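Local coordinates for protein glutathione S-transferase (Bombyx mori, PDB 5ZFG) that metabolises the organophosphate insecticide diazinon and probably acts as a glutathione transferase that joins glutathione to electrophilic compounds, at residues Pro83-Asp88 and Ile94-Leu99; Tyr107-Ala112 and His133-Val138; Ser111-Ala116 and Leu127-Val132; Thr148-Ala151 and His155-Ile158. All blocks are in the same frame, centred on the assembly; numbering follows the deposited sequence.

Contact 1 of 4, residues Pro83-Asp88 and Ile94-Leu99; sequences PLYPQD and IVNHRL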
# COMPACT_ATOMS: atom_id res chain seq x y z
N PRO B 83 -3.65 12.58 16.66
CA PRO B 83 -4.16 11.21 16.78
C PRO B 83 -4.71 10.66 15.47
O PRO B 83 -4.99 9.46 15.41
CB PRO B 83 -5.27 11.33 17.82
CG PRO B 83 -5.05 12.65 18.49
CD PRO B 83 -4.44 13.53 17.45
N LEU B 84 -4.88 11.50 14.45
CA LEU B 84 -5.29 10.98 13.14
C LEU B 84 -4.23 10.05 12.55
O LEU B 84 -4.55 9.24 11.67
CB LEU B 84 -5.56 12.14 12.18
CG LEU B 84 -6.48 11.96 10.98
CD1 LEU B 84 -7.91 11.64 11.37
CD2 LEU B 84 -6.47 13.20 10.12
N TYR B 85 -2.98 10.13 13.02
CA TYR B 85 -1.93 9.19 12.63
C TYR B 85 -1.00 9.00 13.82
O TYR B 85 0.04 9.65 13.94
CB TYR B 85 -1.15 9.70 11.41
CG TYR B 85 -0.27 8.67 10.69
CD1 TYR B 85 -0.55 7.31 10.75
CD2 TYR B 85 0.82 9.09 9.94
CE1 TYR B 85 0.26 6.37 10.09
CE2 TYR B 85 1.62 8.18 9.25
CZ TYR B 85 1.35 6.81 9.33
OH TYR B 85 2.17 5.93 8.65
N PRO B 86 -1.36 8.10 14.73
CA PRO B 86 -0.60 7.95 15.98
C PRO B 86 0.87 7.63 15.74
O PRO B 86 1.24 6.97 14.77
CB PRO B 86 -1.30 6.80 16.69
CG PRO B 86 -2.67 6.73 16.10
CD PRO B 86 -2.50 7.16 14.67
N GLN B 87 1.71 8.09 16.67
CA GLN B 87 3.14 7.86 16.58
C GLN B 87 3.57 6.58 17.29
O GLN B 87 4.66 6.08 17.00
CB GLN B 87 3.90 9.05 17.17
CG GLN B 87 3.63 10.35 16.42
CD GLN B 87 4.25 11.55 17.10
OE1 GLN B 87 5.24 12.11 16.62
NE2 GLN B 87 3.66 11.98 18.22
N ASP B 88 2.76 6.05 18.19
CA ASP B 88 3.10 4.80 18.85
C ASP B 88 3.25 3.71 17.80
O ASP B 88 2.33 3.52 16.99
CB ASP B 88 2.02 4.41 19.85
CG ASP B 88 2.21 3.00 20.37
OD1 ASP B 88 3.21 2.78 21.10
OD2 ASP B 88 1.38 2.12 20.04
N ILE B 94 -1.32 -0.52 13.04
CA ILE B 94 -2.72 -0.84 12.73
C ILE B 94 -3.25 0.09 11.65
O ILE B 94 -3.92 -0.35 10.70
CB ILE B 94 -3.60 -0.80 14.00
CG1 ILE B 94 -3.06 -1.77 15.07
CG2 ILE B 94 -5.06 -1.17 13.65
CD1 ILE B 94 -3.68 -1.56 16.46
N VAL B 95 -2.94 1.39 11.75
CA VAL B 95 -3.31 2.33 10.70
C VAL B 95 -2.67 1.94 9.38
O VAL B 95 -3.35 1.86 8.34
CB VAL B 95 -2.93 3.78 11.09
CG1 VAL B 95 -3.19 4.73 9.89
CG2 VAL B 95 -3.74 4.22 12.31
N ASN B 96 -1.35 1.71 9.38
CA ASN B 96 -0.66 1.34 8.15
C ASN B 96 -1.25 0.08 7.55
O ASN B 96 -1.42 -0.01 6.33
CB ASN B 96 0.84 1.14 8.40
CG ASN B 96 1.57 2.45 8.64
OD1 ASN B 96 1.08 3.54 8.32
ND2 ASN B 96 2.77 2.34 9.20
N HIS B 97 -1.58 -0.90 8.40
CA HIS B 97 -2.18 -2.12 7.88
C HIS B 97 -3.50 -1.84 7.19
O HIS B 97 -3.76 -2.33 6.08
CB HIS B 97 -2.44 -3.13 9.00
CG HIS B 97 -3.23 -4.29 8.50
ND1 HIS B 97 -4.61 -4.27 8.45
CD2 HIS B 97 -2.84 -5.43 7.88
CE1 HIS B 97 -5.04 -5.38 7.86
NE2 HIS B 97 -3.98 -6.10 7.51
N ARG B 98 -4.37 -1.07 7.84
CA ARG B 98 -5.68 -0.81 7.27
C ARG B 98 -5.57 -0.04 5.95
O ARG B 98 -6.36 -0.26 5.03
CB ARG B 98 -6.56 -0.05 8.28
CG ARG B 98 -6.87 -0.81 9.59
CD ARG B 98 -7.65 -2.10 9.39
NE ARG B 98 -8.06 -2.64 10.69
CZ ARG B 98 -7.32 -3.45 11.43
NH1 ARG B 98 -6.13 -3.87 11.01
NH2 ARG B 98 -7.76 -3.85 12.62
N LEU B 99 -4.56 0.82 5.82
CA LEU B 99 -4.31 1.50 4.55
C LEU B 99 -3.92 0.49 3.47
O LEU B 99 -4.45 0.52 2.35
CB LEU B 99 -3.20 2.55 4.72
CG LEU B 99 -3.57 3.81 5.51
CD1 LEU B 99 -2.34 4.70 5.74
CD2 LEU B 99 -4.69 4.63 4.79
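The ring of Tyr85 is the flat group that carries this contact: the amide oxygen of Asn96 lies at its edge, near the ring plane, while Val95 CG1 approaches obliquely. The segment 83-88 belongs to the linker of the glutathione S-transferase fold, which runs from helix 67-78 of the thioredoxin-like half into long helix 89-114 of the helical half, and Tyr85 folds it against that helix. With CG anti to the backbone N (chi1 -165°), the phenol reaches in between helices 67-78 and 89-114, and its OH donates to Asn96 OD1 at 2.6 Å. The C=O...donor angle of 127°, with the donor in the carbonyl plane, places this bond on a lone pair of the amide oxygen. Phenol and amide planes stand 62° apart.

Val95 uses its two methyls separately. CG1 touches the phenol at Tyr85 CD1, 3.8 Å away, and CE1 at the same range, whereas CG2 serves the neighbouring proline.

Arg92 also holds the loop: it hydrogen-bonds to the carbonyl oxygens of Tyr85 and Pro86 and makes a cation-pi contact with the Tyr85 ring. On the same helix, His97 NE2 bonds to Gln51 OE1 of the second subunit, so the dimer interface is close by. The apolar side of the contact ends where Pro86 CD meets Val95 CG2 at 4.0 Å.

Contact 2 of 4, residues Tyr107-Ala112 and His133-Val138; sequences YANISA and HISLDV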
# COMPACT_ATOMS: atom_id res chain seq x y z
N TYR B 107 -10.75 -2.12 -1.35
CA TYR B 107 -11.12 -1.29 -2.50
C TYR B 107 -10.99 -2.06 -3.81
O TYR B 107 -11.82 -1.91 -4.72
CB TYR B 107 -10.27 -0.02 -2.51
CG TYR B 107 -10.63 0.99 -3.56
CD1 TYR B 107 -11.96 1.33 -3.79
CD2 TYR B 107 -9.64 1.62 -4.31
CE1 TYR B 107 -12.30 2.27 -4.77
CE2 TYR B 107 -9.96 2.58 -5.27
CZ TYR B 107 -11.29 2.89 -5.50
OH TYR B 107 -11.62 3.84 -6.45
N ALA B 108 -9.97 -2.92 -3.93
CA ALA B 108 -9.76 -3.68 -5.15
C ALA B 108 -10.96 -4.55 -5.48
O ALA B 108 -11.43 -4.56 -6.62
CB ALA B 108 -8.50 -4.53 -5.02
N ASN B 109 -11.48 -5.28 -4.48
CA ASN B 109 -12.61 -6.18 -4.69
C ASN B 109 -13.92 -5.42 -4.81
O ASN B 109 -14.74 -5.72 -5.67
CB ASN B 109 -12.72 -7.19 -3.54
CG ASN B 109 -11.71 -8.30 -3.63
OD1 ASN B 109 -11.06 -8.47 -4.65
ND2 ASN B 109 -11.57 -9.06 -2.55
N ILE B 110 -14.15 -4.45 -3.92
CA ILE B 110 -15.42 -3.73 -3.93
C ILE B 110 -15.58 -2.96 -5.24
O ILE B 110 -16.61 -3.06 -5.91
CB ILE B 110 -15.56 -2.84 -2.69
CG1 ILE B 110 -15.92 -3.71 -1.49
CG2 ILE B 110 -16.62 -1.75 -2.91
CD1 ILE B 110 -15.87 -2.99 -0.16
N SER B 111 -14.54 -2.22 -5.64
CA SER B 111 -14.65 -1.37 -6.82
C SER B 111 -14.77 -2.19 -8.09
O SER B 111 -15.43 -1.75 -9.04
CB SER B 111 -13.47 -0.41 -6.92
OG SER B 111 -12.29 -1.11 -7.27
N ALA B 112 -14.14 -3.38 -8.15
CA ALA B 112 -14.33 -4.23 -9.32
C ALA B 112 -15.80 -4.55 -9.52
O ALA B 112 -16.27 -4.65 -10.66
CB ALA B 112 -13.50 -5.52 -9.17
N HIS B 133 -18.39 -9.79 -0.61
CA HIS B 133 -18.77 -10.26 0.72
C HIS B 133 -17.56 -10.73 1.52
O HIS B 133 -17.54 -10.57 2.74
CB HIS B 133 -19.83 -11.37 0.59
CG HIS B 133 -21.21 -10.84 0.34
ND1 HIS B 133 -21.93 -10.19 1.31
CD2 HIS B 133 -21.97 -10.81 -0.78
CE1 HIS B 133 -23.10 -9.81 0.81
NE2 HIS B 133 -23.14 -10.17 -0.46
N ILE B 134 -16.54 -11.29 0.86
CA ILE B 134 -15.34 -11.68 1.60
C ILE B 134 -14.62 -10.46 2.16
O ILE B 134 -14.15 -10.47 3.31
CB ILE B 134 -14.43 -12.54 0.70
CG1 ILE B 134 -15.06 -13.92 0.49
CG2 ILE B 134 -13.05 -12.69 1.33
CD1 ILE B 134 -14.67 -14.59 -0.79
N SER B 135 -14.56 -9.36 1.39
CA SER B 135 -13.91 -8.14 1.86
C SER B 135 -14.66 -7.54 3.04
O SER B 135 -14.05 -7.12 4.03
CB SER B 135 -13.80 -7.12 0.74
OG SER B 135 -12.99 -7.59 -0.31
N LEU B 136 -15.99 -7.46 2.93
CA LEU B 136 -16.79 -7.01 4.06
C LEU B 136 -16.59 -7.92 5.26
O LEU B 136 -16.44 -7.43 6.39
CB LEU B 136 -18.27 -6.97 3.65
CG LEU B 136 -18.58 -5.91 2.60
CD1 LEU B 136 -19.92 -6.16 1.93
CD2 LEU B 136 -18.54 -4.52 3.22
N ASP B 137 -16.55 -9.24 5.03
CA ASP B 137 -16.37 -10.17 6.14
C ASP B 137 -15.04 -9.95 6.84
O ASP B 137 -14.96 -9.98 8.08
CB ASP B 137 -16.50 -11.61 5.65
CG ASP B 137 -16.70 -12.59 6.78
OD1 ASP B 137 -17.75 -12.53 7.45
OD2 ASP B 137 -15.79 -13.42 7.00
N VAL B 138 -13.98 -9.68 6.07
CA VAL B 138 -12.66 -9.45 6.66
C VAL B 138 -12.64 -8.15 7.46
O VAL B 138 -12.14 -8.12 8.59
CB VAL B 138 -11.57 -9.47 5.57
CG1 VAL B 138 -10.23 -8.98 6.13
CG2 VAL B 138 -11.42 -10.87 4.97
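Asn109 and Ser135 face each other where the antiparallel helices 89-114 and 126-146 run side by side, with their CA atoms 7.0 Å apart. The tight part is small and polar. Asn109 ND2 donates to Ser135 OG at 3.0 Å, with an N-H...O angle of 152° and the hydroxyl 13° out of the amide plane, so the bond is moderately bent but lies close to that plane. Asn109 CB also comes within 3.3 Å of Ser135 OG, which leaves the hydroxyl pressed against the root of the asparagine as well as its end. Both side chains take the rotamer anti to their own carbonyl carbon (chi1 -77° for Asn109), and this turns CG and OG toward one another across the gap.

Ser135 OG is bound twice, because it also hydrogen-bonds to Lys131 O one turn earlier in its own helix. That second bond fixes the hydroxyl's rotation and probably leaves a lone pair for the amide.

Either side of this pair the fit is looser. On the inner side Ile110 CD1 and Leu136 CD2 approach only to 4.6 Å, although both residues are buried. On the outer side Ala108 and Ile134 are exposed to solvent and do not meet.

Helix 160-172 packs beneath the inner side, where Leu170 touches both Ile110 and Leu136. Around helix 89-114 from Asn109, Tyr107 turns away from the pair and rests on Pro12 and Pro13 of helix 12-23; on helix 126-146, Val138 packs on Gln51 of the second subunit.

Contact 3 of 4, residues Ser111-Ala116 and Leu127-Val132; sequences SAYTMA and LGLKKV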
# COMPACT_ATOMS: atom_id res chain seq x y z
N SER B 111 -14.54 -2.22 -5.64
CA SER B 111 -14.65 -1.37 -6.82
C SER B 111 -14.77 -2.19 -8.09
O SER B 111 -15.43 -1.75 -9.04
CB SER B 111 -13.47 -0.41 -6.92
OG SER B 111 -12.29 -1.11 -7.27
N ALA B 112 -14.14 -3.38 -8.15
CA ALA B 112 -14.33 -4.23 -9.32
C ALA B 112 -15.80 -4.55 -9.52
O ALA B 112 -16.27 -4.65 -10.66
CB ALA B 112 -13.50 -5.52 -9.17
N TYR B 113 -16.55 -4.67 -8.43
CA TYR B 113 -17.96 -4.98 -8.55
C TYR B 113 -18.82 -3.72 -8.72
O TYR B 113 -19.68 -3.67 -9.61
CB TYR B 113 -18.41 -5.75 -7.32
CG TYR B 113 -19.80 -6.29 -7.41
CD1 TYR B 113 -20.03 -7.52 -8.02
CD2 TYR B 113 -20.88 -5.59 -6.88
CE1 TYR B 113 -21.31 -8.04 -8.09
CE2 TYR B 113 -22.16 -6.10 -6.96
CZ TYR B 113 -22.37 -7.33 -7.56
OH TYR B 113 -23.64 -7.86 -7.65
N THR B 114 -18.61 -2.70 -7.87
CA THR B 114 -19.43 -1.50 -7.96
C THR B 114 -19.13 -0.68 -9.22
O THR B 114 -19.89 0.24 -9.51
CB THR B 114 -19.29 -0.64 -6.70
OG1 THR B 114 -17.92 -0.30 -6.46
CG2 THR B 114 -19.82 -1.37 -5.47
N MET B 115 -18.10 -1.03 -9.99
CA MET B 115 -17.84 -0.42 -11.29
C MET B 115 -18.05 -1.43 -12.42
O MET B 115 -18.08 -2.64 -12.21
CB MET B 115 -16.41 0.13 -11.38
CG MET B 115 -15.95 0.97 -10.19
SD MET B 115 -16.64 2.63 -10.12
CE MET B 115 -17.46 2.64 -8.53
N ALA B 116 -18.20 -0.89 -13.63
CA ALA B 116 -18.32 -1.68 -14.86
C ALA B 116 -19.40 -2.76 -14.79
O ALA B 116 -19.87 -3.24 -15.82
CB ALA B 116 -16.98 -2.30 -15.22
N LEU B 127 -18.81 -14.46 -8.85
CA LEU B 127 -17.56 -14.49 -8.11
C LEU B 127 -17.19 -13.10 -7.61
O LEU B 127 -16.69 -12.94 -6.49
CB LEU B 127 -16.43 -15.07 -8.97
CG LEU B 127 -15.07 -15.12 -8.26
CD1 LEU B 127 -15.15 -15.93 -6.97
CD2 LEU B 127 -13.99 -15.66 -9.17
N GLY B 128 -17.47 -12.06 -8.42
CA GLY B 128 -17.22 -10.70 -7.96
C GLY B 128 -18.08 -10.33 -6.77
O GLY B 128 -17.62 -9.67 -5.83
N LEU B 129 -19.35 -10.76 -6.79
CA LEU B 129 -20.23 -10.56 -5.64
C LEU B 129 -19.71 -11.29 -4.41
O LEU B 129 -19.74 -10.75 -3.30
CB LEU B 129 -21.64 -11.02 -5.99
CG LEU B 129 -22.66 -11.03 -4.85
CD1 LEU B 129 -22.81 -9.61 -4.30
CD2 LEU B 129 -24.01 -11.57 -5.33
N LYS B 130 -19.23 -12.53 -4.60
CA LYS B 130 -18.67 -13.27 -3.48
C LYS B 130 -17.47 -12.54 -2.90
O LYS B 130 -17.29 -12.48 -1.67
CB LYS B 130 -18.28 -14.68 -3.92
CG LYS B 130 -17.72 -15.53 -2.79
CD LYS B 130 -18.78 -15.78 -1.73
CE LYS B 130 -19.08 -17.26 -1.62
NZ LYS B 130 -19.92 -17.63 -0.44
N LYS B 131 -16.64 -11.96 -3.76
CA LYS B 131 -15.44 -11.29 -3.29
C LYS B 131 -15.77 -10.00 -2.55
O LYS B 131 -15.05 -9.63 -1.62
CB LYS B 131 -14.49 -11.05 -4.46
CG LYS B 131 -13.77 -12.35 -4.93
CD LYS B 131 -12.91 -12.10 -6.15
CE LYS B 131 -12.32 -13.40 -6.70
NZ LYS B 131 -11.09 -13.83 -6.00
N VAL B 132 -16.86 -9.32 -2.93
CA VAL B 132 -17.33 -8.20 -2.12
C VAL B 132 -17.66 -8.67 -0.72
O VAL B 132 -17.25 -8.06 0.28
CB VAL B 132 -18.56 -7.53 -2.77
CG1 VAL B 132 -19.17 -6.53 -1.81
CG2 VAL B 132 -18.18 -6.86 -4.09
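Tyr113 lies against Gly128, Leu129 and Val132, and from CB outward it meets Val132 first, then the Gly128-Leu129 backbone, then the Leu129 side chain. CB meets Val132 CG2 at 3.4 Å, a close apolar contact, and CG stays near the same methyl at 3.7 Å, as does CD2 a little farther off. Because CG is anti to the backbone N (chi1 -172°), the ring reaches the backbone of helix 126-146. CD1 falls against backbone, 3.5 Å from Leu129 N and 3.6 Å from Gly128 C, both oblique to the ring.

This is the end of an antiparallel helix pair in the all-helical half of the glutathione S-transferase fold, near the finish of helix 89-114 and the start of helix 126-146. The CA atoms of Tyr113 and Gly128 are 5.8 Å apart, and with no side chain on Gly128, Tyr113 CD1 meets main-chain atoms here.

Beyond the backbone the ring runs alongside Leu129, the two side chains pointing the same way: CE1 contacts Leu129 CB at 3.7 Å, CZ comes near Leu129 CD1, and the phenolic OH passes 3.9 Å from Leu129 CD1. Phe175 touches both Leu129 and Val132, while the carbonyl oxygen of Tyr113 accepts a hydrogen bond from Arg124 NE.

Contact 4 of 4, residues Thr148-Ala151 and His155-Ile158; sequences TSYA and HLTI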
# COMPACT_ATOMS: atom_id res chain seq x y z
N THR B 148 -13.13 -1.80 18.37
CA THR B 148 -12.99 -0.35 18.32
C THR B 148 -14.12 0.25 17.50
O THR B 148 -14.72 -0.40 16.64
CB THR B 148 -11.65 0.07 17.71
OG1 THR B 148 -11.48 -0.60 16.46
CG2 THR B 148 -10.48 -0.27 18.64
N SER B 149 -14.42 1.53 17.79
CA SER B 149 -15.48 2.22 17.07
C SER B 149 -15.06 2.63 15.66
O SER B 149 -15.93 2.79 14.80
CB SER B 149 -15.93 3.45 17.85
OG SER B 149 -14.82 4.19 18.32
N TYR B 150 -13.76 2.80 15.42
CA TYR B 150 -13.22 3.17 14.12
C TYR B 150 -12.29 2.07 13.62
O TYR B 150 -12.04 1.07 14.31
CB TYR B 150 -12.50 4.51 14.21
CG TYR B 150 -13.41 5.69 14.50
CD1 TYR B 150 -14.11 6.32 13.48
CD2 TYR B 150 -13.57 6.16 15.80
CE1 TYR B 150 -14.95 7.41 13.75
CE2 TYR B 150 -14.40 7.24 16.08
CZ TYR B 150 -15.08 7.86 15.05
OH TYR B 150 -15.90 8.93 15.34
N ALA B 151 -11.76 2.26 12.40
CA ALA B 151 -11.07 1.17 11.71
C ALA B 151 -9.76 0.76 12.38
O ALA B 151 -9.38 -0.41 12.32
CB ALA B 151 -10.80 1.56 10.26
N HIS B 155 -10.73 6.18 17.97
CA HIS B 155 -10.87 7.51 17.40
C HIS B 155 -10.58 7.44 15.91
O HIS B 155 -9.97 6.48 15.42
CB HIS B 155 -9.92 8.51 18.08
CG HIS B 155 -8.48 8.18 17.90
ND1 HIS B 155 -7.77 7.44 18.83
CD2 HIS B 155 -7.61 8.47 16.91
CE1 HIS B 155 -6.52 7.29 18.41
NE2 HIS B 155 -6.40 7.91 17.25
N LEU B 156 -11.01 8.47 15.20
CA LEU B 156 -10.79 8.57 13.76
C LEU B 156 -9.30 8.64 13.43
O LEU B 156 -8.53 9.32 14.11
CB LEU B 156 -11.50 9.81 13.21
CG LEU B 156 -11.62 9.95 11.68
CD1 LEU B 156 -12.68 9.00 11.13
CD2 LEU B 156 -11.89 11.38 11.24
N THR B 157 -8.89 7.90 12.39
CA THR B 157 -7.52 7.98 11.87
C THR B 157 -7.56 8.04 10.35
O THR B 157 -8.61 7.85 9.73
CB THR B 157 -6.65 6.79 12.31
OG1 THR B 157 -7.16 5.58 11.73
CG2 THR B 157 -6.60 6.63 13.84
N ILE B 158 -6.40 8.30 9.73
CA ILE B 158 -6.37 8.31 8.26
C ILE B 158 -6.75 6.95 7.68
O ILE B 158 -7.10 6.88 6.50
CB ILE B 158 -5.00 8.76 7.69
CG1 ILE B 158 -3.83 7.88 8.18
CG2 ILE B 158 -4.74 10.27 7.94
CD1 ILE B 158 -2.49 8.23 7.49
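Tyr150 lays its ring on the peptide that joins His155 to Leu156. Leu156 N sits over one face, 3.5 Å above the ring plane and offset toward the rim, and His155 C comes to 3.3 Å from Tyr150 CD2. These contacts belong to the loop between helices 126-146 and 160-172, where the Thr-x-x-Asp sequence of Thr157 to Asp160 matches the N-capping box known from glutathione S-transferases.

The ring gets there through the rotamer with CG anti to the carbonyl carbon (chi1 -66°). The path of the chain itself sets Tyr150 CB 3.4 Å from His155 O. Leu156 completes the first shell: it crosses the ring obliquely and sets CD1 at 3.8 Å from Tyr150 CE1. Tyr194 also touches both side chains.

The next shell fixes the two backbones. Asp160 bridges them with its carboxylate, OD1 taking the N-H of Ala151 and OD2 that of Thr157; the second bond is the reciprocal half of such a box, while the threonine's own bond goes, weakly, from OG1 to Ala159 N. His155 points its CB away from the tyrosine, and its NE2 makes a weak hydrogen bond to Pro83 O in the linker.

The backbone oxygen of Tyr150 is held by the loop's own threonine. Thr148 OG1 donates to Tyr150 O at 2.8 Å, almost in line with the carbonyl, as the C=O...donor angle of 163° records.

From the N terminus, contact 1 comes first and closes a short loop, folding the linker after helix 67-78 onto residues 94-99 of helix 89-114, six residues further on. The same helix then supplies one side of contacts 2 and 3, which share Ser111 and Ala112. The two start from the same stretch of helix 89-114, and contact 3 closes the shorter loop to helix 126-146; their centres are 7 Å apart. Contact 4 follows in series, closing the small loop before helix 160-172. It nevertheless returns to contact 1, with centres 9 Å apart and a probable hydrogen bond from Ile158 N to Leu84 O at 2.8 Å, tying this loop to the linker.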